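Local coordinates for protein chitinase (Jonesia denitrificans, PDB 5VG0) that uses a bound copper ion to bind dioxygen, forming the lytic polysaccharide monooxygenase domain of a larger chitinase that probably breaks down chitin, at residues Pro77-Thr82 with Val126-Asn131; Gln93-Lys98 with Leu106-Thr111; Trp83-Asp88 with Ile120-Asn125; Thr40-Gly45 with Tyr134-Val139. All blocks are in the same frame, centred on the assembly; numbering follows the deposited sequence. Where two conformers were deposited one is given.

Contact 1 (Pro77-Thr82 with Val126-Asn131); sequences PHNTST and VSNTNN. With CU (copper (II) ion), chain C; PER (peroxide ion), chain D.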
loop_
_atom_site.group_PDB
_atom_site.type_symbol
_atom_site.label_atom_id
_atom_site.label_comp_id
_atom_site.label_asym_id
_atom_site.label_seq_id
_atom_site.Cartn_x
_atom_site.Cartn_y
_atom_site.Cartn_z
ATOM N N PRO A 77 9.580 6.219 -10.534
ATOM C CA PRO A 77 8.207 6.679 -10.827
ATOM C C PRO A 77 7.719 6.274 -12.216
ATOM O O PRO A 77 7.689 7.040 -13.183
ATOM C CB PRO A 77 8.338 8.196 -10.695
ATOM C CG PRO A 77 9.721 8.470 -11.127
ATOM C CD PRO A 77 10.551 7.310 -10.673
ATOM N N HIS A 78 7.292 5.034 -12.317
ATOM C CA HIS A 78 6.840 4.492 -13.593
ATOM C C HIS A 78 5.602 5.208 -14.092
ATOM O O HIS A 78 4.746 5.636 -13.320
ATOM C CB HIS A 78 6.486 3.030 -13.414
ATOM C CG HIS A 78 7.590 2.247 -12.819
ATOM N ND1 HIS A 78 8.850 2.193 -13.375
ATOM C CD2 HIS A 78 7.643 1.526 -11.682
ATOM C CE1 HIS A 78 9.625 1.448 -12.615
ATOM N NE2 HIS A 78 8.912 1.031 -11.590
ATOM N N ASN A 79 5.470 5.275 -15.412
ATOM C CA ASN A 79 4.220 5.731 -15.992
ATOM C C ASN A 79 3.082 4.888 -15.438
ATOM O O ASN A 79 3.201 3.667 -15.313
ATOM C CB ASN A 79 4.273 5.645 -17.513
ATOM C CG ASN A 79 5.224 6.659 -18.099
ATOM O OD1 ASN A 79 6.436 6.487 -18.012
ATOM N ND2 ASN A 79 4.692 7.735 -18.652
ATOM N N THR A 80 1.996 5.558 -15.082
ATOM C CA THR A 80 0.955 4.977 -14.250
ATOM C C THR A 80 -0.395 5.112 -14.927
ATOM O O THR A 80 -0.718 6.153 -15.504
ATOM C CB THR A 80 0.928 5.728 -12.917
ATOM O OG1 THR A 80 2.169 5.543 -12.245
ATOM C CG2 THR A 80 -0.179 5.264 -12.017
ATOM N N SER A 81 -1.202 4.058 -14.814
ATOM C CA SER A 81 -2.598 4.141 -15.222
ATOM C C SER A 81 -3.411 4.678 -14.056
ATOM O O SER A 81 -3.719 5.869 -14.018
ATOM C CB SER A 81 -3.101 2.797 -15.737
ATOM O OG SER A 81 -2.853 1.798 -14.783
ATOM N N THR A 82 -3.729 3.843 -13.079
ATOM C CA THR A 82 -4.510 4.252 -11.922
ATOM C C THR A 82 -3.843 3.844 -10.618
ATOM O O THR A 82 -3.071 2.890 -10.547
ATOM C CB THR A 82 -5.920 3.655 -11.948
ATOM O OG1 THR A 82 -5.830 2.241 -12.026
ATOM C CG2 THR A 82 -6.747 4.201 -13.088
ATOM N N VAL A 126 0.911 -0.014 -13.090
ATOM C CA VAL A 126 1.899 0.530 -14.010
ATOM C C VAL A 126 1.342 0.437 -15.431
ATOM O O VAL A 126 0.810 -0.597 -15.831
ATOM C CB VAL A 126 3.220 -0.241 -13.861
ATOM C CG1 VAL A 126 4.243 0.214 -14.891
ATOM C CG2 VAL A 126 3.752 -0.064 -12.423
ATOM N N SER A 127 1.451 1.514 -16.208
ATOM C CA SER A 127 0.726 1.586 -17.474
ATOM C C SER A 127 1.375 0.809 -18.602
ATOM O O SER A 127 0.689 0.487 -19.575
ATOM C CB SER A 127 0.526 3.031 -17.896
ATOM O OG SER A 127 1.752 3.630 -18.155
ATOM N N ASN A 128 2.665 0.500 -18.500
ATOM C CA ASN A 128 3.410 -0.125 -19.590
ATOM C C ASN A 128 4.003 -1.480 -19.222
ATOM O O ASN A 128 4.837 -2.006 -19.973
ATOM C CB ASN A 128 4.524 0.808 -20.090
ATOM C CG ASN A 128 5.387 1.384 -18.951
ATOM O OD1 ASN A 128 5.423 0.853 -17.840
ATOM N ND2 ASN A 128 6.090 2.487 -19.238
ATOM N N THR A 129 3.606 -2.055 -18.103
ATOM C CA THR A 129 3.935 -3.432 -17.772
ATOM C C THR A 129 2.658 -4.090 -17.288
ATOM O O THR A 129 1.630 -3.429 -17.152
ATOM C CB THR A 129 5.008 -3.561 -16.688
ATOM O OG1 THR A 129 4.411 -3.211 -15.439
ATOM C CG2 THR A 129 6.216 -2.668 -16.984
ATOM N N ASN A 130 2.721 -5.389 -17.003
ATOM C CA ASN A 130 1.576 -6.080 -16.430
ATOM C C ASN A 130 1.606 -6.132 -14.912
ATOM O O ASN A 130 0.876 -6.933 -14.321
ATOM C CB ASN A 130 1.427 -7.501 -16.978
ATOM C CG ASN A 130 0.050 -8.073 -16.705
ATOM O OD1 ASN A 130 -0.965 -7.423 -16.941
ATOM N ND2 ASN A 130 0.008 -9.295 -16.199
ATOM N N ASN A 131 2.407 -5.298 -14.276
ATOM C CA ASN A 131 2.546 -5.353 -12.829
ATOM C C ASN A 131 1.876 -4.192 -12.120
ATOM O O ASN A 131 1.615 -3.126 -12.675
ATOM C CB ASN A 131 4.015 -5.425 -12.434
ATOM C CG ASN A 131 4.649 -6.707 -12.878
ATOM O OD1 ASN A 131 3.986 -7.746 -12.970
ATOM N ND2 ASN A 131 5.915 -6.635 -13.217
HETATM CU CU CU C . 9.623 -0.164 -10.147
HETATM O O1 PER D . 9.140 -1.837 -11.395
HETATM O O2 PER D . 10.497 -1.234 -11.365
HETATM O O HOH W 1 7.677 3.829 -16.870
HETATM O O HOH W 2 11.928 -0.105 -10.990
#

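Contact 2 (Gln93-Lys98 with Leu106-Thr111); sequences QTFDQK and LTHTLT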
loop_
_atom_site.group_PDB
_atom_site.type_symbol
_atom_site.label_atom_id
_atom_site.label_comp_id
_atom_site.label_asym_id
_atom_site.label_seq_id
_atom_site.Cartn_x
_atom_site.Cartn_y
_atom_site.Cartn_z
ATOM N N GLN A 93 -11.827 4.195 -3.871
ATOM C CA GLN A 93 -11.497 5.366 -4.673
ATOM C C GLN A 93 -10.446 5.002 -5.700
ATOM O O GLN A 93 -9.578 4.181 -5.440
ATOM C CB GLN A 93 -10.907 6.511 -3.835
ATOM C CG GLN A 93 -11.935 7.340 -3.130
ATOM C CD GLN A 93 -11.319 8.377 -2.212
ATOM O OE1 GLN A 93 -11.470 8.289 -1.018
ATOM N NE2 GLN A 93 -10.638 9.365 -2.770
ATOM N N THR A 94 -10.509 5.678 -6.846
ATOM C CA THR A 94 -9.549 5.528 -7.924
ATOM C C THR A 94 -9.029 6.906 -8.298
ATOM O O THR A 94 -9.801 7.863 -8.384
ATOM C CB THR A 94 -10.220 4.898 -9.148
ATOM O OG1 THR A 94 -10.772 3.634 -8.772
ATOM C CG2 THR A 94 -9.255 4.687 -10.301
ATOM N N PHE A 95 -7.735 7.008 -8.539
ATOM C CA PHE A 95 -7.112 8.214 -9.077
ATOM C C PHE A 95 -6.477 7.860 -10.404
ATOM O O PHE A 95 -5.698 6.911 -10.488
ATOM C CB PHE A 95 -6.030 8.742 -8.139
ATOM C CG PHE A 95 -6.553 9.256 -6.843
ATOM C CD1 PHE A 95 -6.855 8.384 -5.811
ATOM C CD2 PHE A 95 -6.752 10.602 -6.646
ATOM C CE1 PHE A 95 -7.326 8.856 -4.605
ATOM C CE2 PHE A 95 -7.228 11.078 -5.439
ATOM C CZ PHE A 95 -7.523 10.201 -4.423
ATOM N N ASP A 96 -6.799 8.623 -11.437
ATOM C CA ASP A 96 -6.328 8.371 -12.799
ATOM C C ASP A 96 -5.106 9.240 -13.068
ATOM O O ASP A 96 -5.187 10.469 -13.014
ATOM C CB ASP A 96 -7.468 8.707 -13.761
ATOM C CG ASP A 96 -7.173 8.371 -15.189
ATOM O OD1 ASP A 96 -6.116 7.787 -15.494
ATOM O OD2 ASP A 96 -8.070 8.691 -15.996
ATOM N N GLN A 97 -3.974 8.613 -13.354
ATOM C CA GLN A 97 -2.761 9.332 -13.711
ATOM C C GLN A 97 -2.608 9.493 -15.215
ATOM O O GLN A 97 -1.661 10.142 -15.677
ATOM C CB GLN A 97 -1.530 8.627 -13.124
ATOM C CG GLN A 97 -0.298 9.529 -12.927
ATOM C CD GLN A 97 -0.421 10.410 -11.715
ATOM O OE1 GLN A 97 -0.829 9.979 -10.655
ATOM N NE2 GLN A 97 -0.044 11.651 -11.861
ATOM N N LYS A 98 -3.514 8.909 -15.990
ATOM C CA LYS A 98 -3.602 9.171 -17.421
ATOM C C LYS A 98 -2.363 8.706 -18.182
ATOM O O LYS A 98 -2.028 9.255 -19.236
ATOM C CB LYS A 98 -3.883 10.651 -17.705
ATOM C CG LYS A 98 -5.134 11.198 -17.042
ATOM C CD LYS A 98 -6.349 11.010 -17.900
ATOM C CE LYS A 98 -7.574 11.701 -17.300
ATOM N NZ LYS A 98 -8.821 11.304 -18.005
ATOM N N LEU A 106 4.119 11.734 -3.538
ATOM C CA LEU A 106 2.746 11.845 -4.024
ATOM C C LEU A 106 1.799 11.680 -2.854
ATOM O O LEU A 106 1.929 10.724 -2.091
ATOM C CB LEU A 106 2.484 10.739 -5.054
ATOM C CG LEU A 106 1.090 10.633 -5.632
ATOM C CD1 LEU A 106 0.696 11.880 -6.399
ATOM C CD2 LEU A 106 1.036 9.426 -6.533
ATOM N N THR A 107 0.844 12.598 -2.724
ATOM C CA THR A 107 -0.161 12.525 -1.678
ATOM C C THR A 107 -1.546 12.473 -2.304
ATOM O O THR A 107 -1.867 13.279 -3.177
ATOM C CB THR A 107 -0.014 13.697 -0.709
ATOM O OG1 THR A 107 1.291 13.635 -0.105
ATOM C CG2 THR A 107 -1.075 13.661 0.365
ATOM N N HIS A 108 -2.362 11.538 -1.834
ATOM C CA HIS A 108 -3.762 11.425 -2.198
ATOM C C HIS A 108 -4.614 11.582 -0.951
ATOM O O HIS A 108 -4.262 11.085 0.111
ATOM C CB HIS A 108 -4.040 10.049 -2.768
ATOM C CG HIS A 108 -3.485 9.839 -4.133
ATOM N ND1 HIS A 108 -3.012 8.621 -4.557
ATOM C CD2 HIS A 108 -3.351 10.680 -5.179
ATOM C CE1 HIS A 108 -2.606 8.719 -5.803
ATOM N NE2 HIS A 108 -2.797 9.958 -6.206
ATOM N N THR A 109 -5.747 12.237 -1.095
ATOM C CA THR A 109 -6.693 12.383 -0.003
ATOM C C THR A 109 -7.817 11.376 -0.166
ATOM O O THR A 109 -8.557 11.416 -1.151
ATOM C CB THR A 109 -7.265 13.798 0.053
ATOM O OG1 THR A 109 -6.186 14.728 0.159
ATOM C CG2 THR A 109 -8.203 13.965 1.238
ATOM N N LEU A 110 -7.944 10.485 0.805
ATOM C CA LEU A 110 -9.062 9.555 0.870
ATOM C C LEU A 110 -10.120 10.159 1.779
ATOM O O LEU A 110 -9.801 10.787 2.795
ATOM C CB LEU A 110 -8.611 8.216 1.453
ATOM C CG LEU A 110 -7.536 7.477 0.672
ATOM C CD1 LEU A 110 -7.313 6.100 1.268
ATOM C CD2 LEU A 110 -7.862 7.372 -0.798
ATOM N N THR A 111 -11.388 9.983 1.406
ATOM C CA THR A 111 -12.497 10.510 2.191
ATOM C C THR A 111 -13.523 9.411 2.433
ATOM O O THR A 111 -13.523 8.372 1.773
ATOM C CB THR A 111 -13.205 11.722 1.531
ATOM O OG1 THR A 111 -13.987 11.291 0.420
ATOM C CG2 THR A 111 -12.221 12.788 1.129
HETATM O O HOH W 3 -2.483 11.099 -8.798
#

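Contact 3 (Trp83-Asp88 with Ile120-Asn125); sequences WEYFVD and ILARWN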
loop_
_atom_site.group_PDB
_atom_site.type_symbol
_atom_site.label_atom_id
_atom_site.label_comp_id
_atom_site.label_asym_id
_atom_site.label_seq_id
_atom_site.Cartn_x
_atom_site.Cartn_y
_atom_site.Cartn_z
ATOM N N TRP A 83 -4.223 4.589 -9.592
ATOM C CA TRP A 83 -4.013 4.244 -8.194
ATOM C C TRP A 83 -5.380 3.845 -7.657
ATOM O O TRP A 83 -6.319 4.640 -7.698
ATOM C CB TRP A 83 -3.489 5.456 -7.421
ATOM C CG TRP A 83 -2.307 6.137 -8.035
ATOM C CD1 TRP A 83 -2.325 7.097 -8.996
ATOM C CD2 TRP A 83 -0.943 5.903 -7.713
ATOM N NE1 TRP A 83 -1.055 7.479 -9.296
ATOM C CE2 TRP A 83 -0.178 6.763 -8.521
ATOM C CE3 TRP A 83 -0.289 5.056 -6.812
ATOM C CZ2 TRP A 83 1.204 6.783 -8.467
ATOM C CZ3 TRP A 83 1.081 5.090 -6.754
ATOM C CH2 TRP A 83 1.813 5.937 -7.578
ATOM N N GLU A 84 -5.508 2.624 -7.174
ATOM C CA GLU A 84 -6.771 2.111 -6.668
ATOM C C GLU A 84 -6.645 1.865 -5.177
ATOM O O GLU A 84 -5.682 1.258 -4.723
ATOM C CB GLU A 84 -7.149 0.805 -7.364
ATOM C CG GLU A 84 -7.451 0.975 -8.843
ATOM C CD GLU A 84 -7.689 -0.346 -9.521
ATOM O OE1 GLU A 84 -6.775 -1.181 -9.518
ATOM O OE2 GLU A 84 -8.812 -0.541 -10.032
ATOM N N TYR A 85 -7.624 2.331 -4.425
ATOM C CA TYR A 85 -7.670 2.158 -2.983
ATOM C C TYR A 85 -8.885 1.342 -2.605
ATOM O O TYR A 85 -10.010 1.719 -2.938
ATOM C CB TYR A 85 -7.689 3.508 -2.275
ATOM C CG TYR A 85 -6.436 4.297 -2.512
ATOM C CD1 TYR A 85 -5.330 4.107 -1.719
ATOM C CD2 TYR A 85 -6.326 5.192 -3.548
ATOM C CE1 TYR A 85 -4.164 4.795 -1.925
ATOM C CE2 TYR A 85 -5.138 5.904 -3.755
ATOM C CZ TYR A 85 -4.062 5.697 -2.934
ATOM O OH TYR A 85 -2.875 6.361 -3.097
ATOM N N PHE A 86 -8.640 0.239 -1.923
ATOM C CA PHE A 86 -9.665 -0.687 -1.463
ATOM C C PHE A 86 -9.759 -0.592 0.049
ATOM O O PHE A 86 -8.754 -0.398 0.730
ATOM C CB PHE A 86 -9.295 -2.139 -1.818
ATOM C CG PHE A 86 -9.178 -2.420 -3.285
ATOM C CD1 PHE A 86 -8.056 -2.046 -4.002
ATOM C CD2 PHE A 86 -10.189 -3.100 -3.940
ATOM C CE1 PHE A 86 -7.974 -2.311 -5.358
ATOM C CE2 PHE A 86 -10.093 -3.360 -5.288
ATOM C CZ PHE A 86 -8.980 -2.967 -5.991
ATOM N N VAL A 87 -10.962 -0.732 0.585
ATOM C CA VAL A 87 -11.172 -0.838 2.020
ATOM C C VAL A 87 -11.739 -2.224 2.270
ATOM O O VAL A 87 -12.805 -2.567 1.754
ATOM C CB VAL A 87 -12.095 0.268 2.544
ATOM C CG1 VAL A 87 -12.404 0.057 4.021
ATOM C CG2 VAL A 87 -11.463 1.623 2.262
ATOM N N ASP A 88 -11.003 -3.038 3.015
ATOM C CA ASP A 88 -11.402 -4.416 3.302
ATOM C C ASP A 88 -11.769 -5.168 2.022
ATOM O O ASP A 88 -12.730 -5.929 1.983
ATOM C CB ASP A 88 -12.534 -4.458 4.317
ATOM C CG ASP A 88 -12.222 -3.687 5.570
ATOM O OD1 ASP A 88 -11.070 -3.698 6.048
ATOM O OD2 ASP A 88 -13.171 -3.074 6.089
ATOM N N ILE A 120 -6.683 -0.897 4.487
ATOM C CA ILE A 120 -6.700 -0.256 3.176
ATOM C C ILE A 120 -5.658 -0.942 2.313
ATOM O O ILE A 120 -4.512 -1.093 2.740
ATOM C CB ILE A 120 -6.371 1.241 3.295
ATOM C CG1 ILE A 120 -7.355 1.949 4.220
ATOM C CG2 ILE A 120 -6.342 1.896 1.917
ATOM C CD1 ILE A 120 -6.986 3.363 4.539
ATOM N N LEU A 121 -6.033 -1.363 1.109
ATOM C CA LEU A 121 -5.079 -1.834 0.113
ATOM C C LEU A 121 -4.947 -0.770 -0.961
ATOM O O LEU A 121 -5.948 -0.359 -1.558
ATOM C CB LEU A 121 -5.539 -3.146 -0.514
ATOM C CG LEU A 121 -4.717 -3.616 -1.733
ATOM C CD1 LEU A 121 -3.305 -3.992 -1.323
ATOM C CD2 LEU A 121 -5.414 -4.739 -2.459
ATOM N N ALA A 122 -3.724 -0.331 -1.182
ATOM C CA ALA A 122 -3.389 0.568 -2.270
ATOM C C ALA A 122 -2.722 -0.256 -3.353
ATOM O O ALA A 122 -1.732 -0.929 -3.098
ATOM C CB ALA A 122 -2.475 1.682 -1.783
ATOM N N ARG A 123 -3.274 -0.189 -4.557
ATOM C CA ARG A 123 -2.773 -0.910 -5.716
ATOM C C ARG A 123 -2.352 0.123 -6.752
ATOM O O ARG A 123 -3.187 0.879 -7.253
ATOM C CB ARG A 123 -3.864 -1.836 -6.235
ATOM C CG ARG A 123 -3.437 -2.781 -7.297
ATOM C CD ARG A 123 -4.474 -3.902 -7.441
ATOM N NE ARG A 123 -5.646 -3.466 -8.178
ATOM C CZ ARG A 123 -6.645 -4.264 -8.537
ATOM N NH1 ARG A 123 -6.668 -5.534 -8.162
ATOM N NH2 ARG A 123 -7.632 -3.789 -9.275
ATOM N N TRP A 124 -1.069 0.155 -7.047
ATOM C CA TRP A 124 -0.483 1.085 -8.011
ATOM C C TRP A 124 -0.282 0.333 -9.321
ATOM O O TRP A 124 0.566 -0.557 -9.403
ATOM C CB TRP A 124 0.857 1.587 -7.472
ATOM C CG TRP A 124 1.682 2.369 -8.442
ATOM C CD1 TRP A 124 1.264 3.030 -9.549
ATOM C CD2 TRP A 124 3.097 2.574 -8.360
ATOM N NE1 TRP A 124 2.330 3.622 -10.170
ATOM C CE2 TRP A 124 3.469 3.361 -9.457
ATOM C CE3 TRP A 124 4.081 2.173 -7.464
ATOM C CZ2 TRP A 124 4.786 3.756 -9.686
ATOM C CZ3 TRP A 124 5.387 2.567 -7.694
ATOM C CH2 TRP A 124 5.728 3.346 -8.794
ATOM N N ASN A 125 -1.063 0.679 -10.341
ATOM C CA ASN A 125 -1.010 -0.005 -11.626
ATOM C C ASN A 125 -0.059 0.712 -12.579
ATOM O O ASN A 125 -0.214 1.904 -12.860
ATOM C CB ASN A 125 -2.409 -0.066 -12.226
ATOM C CG ASN A 125 -3.350 -0.882 -11.395
ATOM O OD1 ASN A 125 -3.111 -2.055 -11.136
ATOM N ND2 ASN A 125 -4.408 -0.268 -10.956
#

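Contact 4 (Thr40-Gly45 with Tyr134-Val139); sequences TTCSGG and YNCMDV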
loop_
_atom_site.group_PDB
_atom_site.type_symbol
_atom_site.label_atom_id
_atom_site.label_comp_id
_atom_site.label_asym_id
_atom_site.label_seq_id
_atom_site.Cartn_x
_atom_site.Cartn_y
_atom_site.Cartn_z
ATOM N N THR A 40 -5.912 -8.792 -4.876
ATOM C CA THR A 40 -6.424 -7.981 -3.772
ATOM C C THR A 40 -5.799 -8.380 -2.446
ATOM O O THR A 40 -6.404 -8.187 -1.399
ATOM C CB THR A 40 -7.949 -8.006 -3.702
ATOM O OG1 THR A 40 -8.387 -9.362 -3.662
ATOM C CG2 THR A 40 -8.564 -7.329 -4.933
ATOM N N THR A 41 -4.590 -8.917 -2.472
ATOM C CA THR A 41 -3.861 -9.283 -1.271
ATOM C C THR A 41 -2.723 -8.297 -1.031
ATOM O O THR A 41 -2.265 -7.602 -1.942
ATOM C CB THR A 41 -3.295 -10.695 -1.403
ATOM O OG1 THR A 41 -2.496 -10.747 -2.581
ATOM C CG2 THR A 41 -4.424 -11.714 -1.464
ATOM N N CYS A 42 -2.235 -8.296 0.209
ATOM C CA CYS A 42 -1.221 -7.341 0.631
ATOM C C CYS A 42 0.135 -7.595 -0.009
ATOM O O CYS A 42 0.918 -6.653 -0.165
ATOM C CB CYS A 42 -1.093 -7.389 2.153
ATOM S SG CYS A 42 -2.587 -6.913 3.025
ATOM N N SER A 43 0.443 -8.836 -0.381
ATOM C CA SER A 43 1.675 -9.157 -1.092
ATOM C C SER A 43 1.494 -9.177 -2.600
ATOM O O SER A 43 2.474 -9.382 -3.328
ATOM C CB SER A 43 2.166 -10.537 -0.685
ATOM O OG SER A 43 1.269 -11.519 -1.175
ATOM N N GLY A 44 0.259 -9.036 -3.081
ATOM C CA GLY A 44 -0.047 -9.239 -4.476
ATOM C C GLY A 44 0.139 -10.661 -4.952
ATOM O O GLY A 44 0.012 -10.915 -6.155
ATOM N N GLY A 45 0.443 -11.594 -4.054
ATOM C CA GLY A 45 0.849 -12.926 -4.445
ATOM C C GLY A 45 2.325 -13.082 -4.734
ATOM O O GLY A 45 2.735 -14.149 -5.212
ATOM N N TYR A 134 1.675 -3.328 -4.367
ATOM C CA TYR A 134 0.634 -3.653 -3.401
ATOM C C TYR A 134 1.058 -3.193 -2.013
ATOM O O TYR A 134 2.096 -3.614 -1.509
ATOM C CB TYR A 134 0.383 -5.157 -3.414
ATOM C CG TYR A 134 -0.244 -5.641 -4.704
ATOM C CD1 TYR A 134 0.529 -5.932 -5.828
ATOM C CD2 TYR A 134 -1.622 -5.774 -4.813
ATOM C CE1 TYR A 134 -0.070 -6.351 -7.017
ATOM C CE2 TYR A 134 -2.211 -6.202 -5.985
ATOM C CZ TYR A 134 -1.438 -6.482 -7.083
ATOM O OH TYR A 134 -2.083 -6.899 -8.226
ATOM N N ASN A 135 0.222 -2.370 -1.380
ATOM C CA ASN A 135 0.508 -1.816 -0.061
ATOM C C ASN A 135 -0.728 -1.888 0.823
ATOM O O ASN A 135 -1.728 -1.222 0.531
ATOM C CB ASN A 135 0.919 -0.340 -0.133
ATOM C CG ASN A 135 2.369 -0.120 -0.591
ATOM O OD1 ASN A 135 3.194 0.301 0.196
ATOM N ND2 ASN A 135 2.668 -0.425 -1.833
ATOM N N CYS A 136 -0.655 -2.638 1.917
ATOM C CA CYS A 136 -1.711 -2.646 2.922
ATOM C C CYS A 136 -1.372 -1.732 4.084
ATOM O O CYS A 136 -0.243 -1.735 4.573
ATOM C CB CYS A 136 -1.910 -4.054 3.459
ATOM S SG CYS A 136 -2.908 -5.031 2.359
ATOM N N MET A 137 -2.383 -1.024 4.570
ATOM C CA MET A 137 -2.280 -0.139 5.725
ATOM C C MET A 137 -3.367 -0.541 6.712
ATOM O O MET A 137 -4.555 -0.520 6.377
ATOM C CB MET A 137 -2.491 1.331 5.344
ATOM C CG MET A 137 -1.365 2.015 4.585
ATOM S SD MET A 137 -0.938 1.379 2.950
ATOM C CE MET A 137 -2.460 1.708 2.085
ATOM N N ASP A 138 -2.971 -0.884 7.917
ATOM C CA ASP A 138 -3.902 -1.218 8.992
ATOM C C ASP A 138 -4.210 0.045 9.774
ATOM O O ASP A 138 -3.300 0.678 10.314
ATOM C CB ASP A 138 -3.302 -2.290 9.892
ATOM C CG ASP A 138 -3.029 -3.553 9.123
ATOM O OD1 ASP A 138 -4.000 -4.161 8.631
ATOM O OD2 ASP A 138 -1.852 -3.928 9.000
ATOM N N VAL A 139 -5.491 0.405 9.828
ATOM C CA VAL A 139 -5.899 1.677 10.389
ATOM C C VAL A 139 -7.070 1.478 11.332
ATOM O O VAL A 139 -7.815 0.503 11.253
ATOM C CB VAL A 139 -6.265 2.703 9.289
ATOM C CG1 VAL A 139 -5.051 3.003 8.433
ATOM C CG2 VAL A 139 -7.447 2.229 8.430
HETATM O O HOH W 4 1.313 -4.707 1.960
#

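Contact 1 (Pro77-Thr82 with Val126-Asn131)
Val126 meets His78 with its CG1 methyl, which stands anti to the backbone N (chi1 175°) and touches CB of His78 at 3.9 Å. The same methyl lies 3.6 Å from Asn79 O, while CG2 approaches the His78 ring obliquely. Ser127 follows with a direct hydrogen bond: its backbone N donates to Asn79 O over 2.9 Å, almost straight at 177°, from above the carbonyl plane. Its CB rests against Ser81 N at 3.7 Å. Asn128 reaches back through water 1, which accepts from Asn128 ND2 (3.2 Å) and from Asn79 N (3.0 Å); the Asn79 amide itself turns to Gly99 O. Thr80 OG1 donates to the backbone His78 O. The imidazole binds copper through NE2 at 2.0 Å, and His1 completes the histidine brace. A hydrogen bond at Asn79 and a valine methyl against CB thus hold the backbone around this ligand, consistent with a steady NE2 position at the metal beside the peroxide.

Contact 2 (Gln93-Lys98 with Leu106-Thr111)
Phe95 lays its ring flat against that of His108, and nearly every atom of the side chain takes part. CB sits over the imidazole face, 4.3 Å from its centroid, in a CH-pi contact. CG, placed beside the backbone N and anti to the carbonyl carbon (chi1 -67°), comes over the centre of the imidazole. From there CD1 lies against His108 CG and ND1, CD2 meets His108 CD2 at 3.7 Å, and CE2 nears the same carbon. CE1 touches His108 CB and approaches the CD2 methyl of Leu110. The tip, CZ, ends 3.6 Å from Thr109 O, which meets the phenyl at its edge. Ring centroids are 4.0 Å apart and the planes 9° from parallel, a face-to-face stack with the side chains running in opposite senses across it. Strands 90-96 and 105-110 belong to different sheets, the axes of segments 93-96 and 106-110 pass 9.1 Å apart, and the stack lies between the two layers of the beta-sandwich. On the far face of the imidazole lies Leu106 CG; ND1 bonds with Tyr85 OH, and NE2 shares water 3 with Gln97 OE1. Toward the C-terminal end of strand 105-110, Gln93 stretches across with its amide: OE1 accepts from Thr111 N at 3.0 Å, in the carbonyl plane and on a lone pair, while NE2 makes a weak bond to Thr109 O at 3.3 Å.

Contact 3 (Trp83-Asp88 with Ile120-Asn125)
An antiparallel strand pair from the larger sheet of the sandwich joins Trp83-Val87 to Ile120-Trp124, with Glu84-Arg123 and Phe86-Leu121 as its hydrogen-bonded pairs. On the face carrying Trp83, Tyr85, Ala122 and Trp124, the Trp83 and Trp124 side chains run in the same direction, with their indoles stacked. The six-membered ring of Trp83 is offset over the five-membered ring of Trp124, with centroids 3.8 Å apart and planes at 13°. Tyr85 CE1 presses on the Ala122 methyl CB at 3.5 Å.

The other face is polar toward one end. Glu84 OE1 takes three donors: Arg123 NE at 2.9 Å, Arg123 NH2 at 2.8 Å, and Asn125 ND2 at 2.9 Å from above the carboxylate plane. OE1 lies in the guanidinium plane, and both arginine nitrogens come from the syn side, tilted well out of the carboxylate plane. Arg123 bends at chi3 (78°), which swings NE back toward the glutamate. Phe86 CZ then stands over the centre of the guanidinium, 3.6 Å from Arg123 NH2, with the phenyl plane turned 74° away. Three donors on one oxygen would be expected to stabilise a charged carboxylate.

Strands 90-96 and 131-141 flank the pair in this sheet. Trp72 and Leu74 of strand 68-74 pack on the sheet face that carries Trp83 and Trp124, while Leu91 backs Phe86 and Glu84; Trp124 NE1 bonds to Thr80 OG1, on the chain just beyond His78.

Contact 4 (Thr40-Gly45 with Tyr134-Val139)
A covalent link dominates: Cys42 SG and Cys136 SG are joined at 2.0 Å in a disulfide whose chi3 is -86°, close to the relaxed right angle. Both sulfurs stand beside their own backbone N, anti to the carbonyl carbon, and Cys42 CB and Cys136 CB lie 3.7 Å apart.

Aromatic contact comes next. The Tyr134 ring lies under the turn with Gly44 CA over its centre, 3.6 Å from the centroid and only 11° off the normal, a CH-pi contact that the absence of a side chain on this glycine allows. Thr41 O approaches CD2 of the Tyr134 ring obliquely at 3.5 Å.

Polar links between the segments run through solvent: water 4 donates to Cys42 O at 2.9 Å and accepts from Cys136 N at 2.9 Å. Within the loop, Gly44 N bonds to Thr41 O across a type I beta turn, and Ser43 OG accepts from Gly45 N in an ST turn while also bonding to Asp53. Beyond the ring, Tyr134 OH meets Pro36 O and Ala39 N; the turn meets the ring face, while the residues leading into it hold the hydroxyl.

The loop 40-45 is thus joined to Tyr134-Cys136 by a covalent bond, a ring face and a water, not by strand pairing.

How the contacts relate
Along the chain the contacts lie one within another: contact 4 is outermost, then contact 1, contact 3 and, innermost, contact 2. Contacts 1 and 3 share strand 80-87, with centres about 14 Å apart, and contact 1 continues into the loop after strand 118-126, at the copper end of that pair. Contact 3 is the hub, its centre about 8 Å from that of contact 4, through neighbouring strand 131-141, and about 10 Å from that of contact 2, through strand 90-96. Contact 2 alone crosses to the second sheet, by strand 105-110. Contacts 1 and 4 lie about 18 Å apart at their centres. The sandwich core thus connects the histidine-brace loop with the disulfide-held loop.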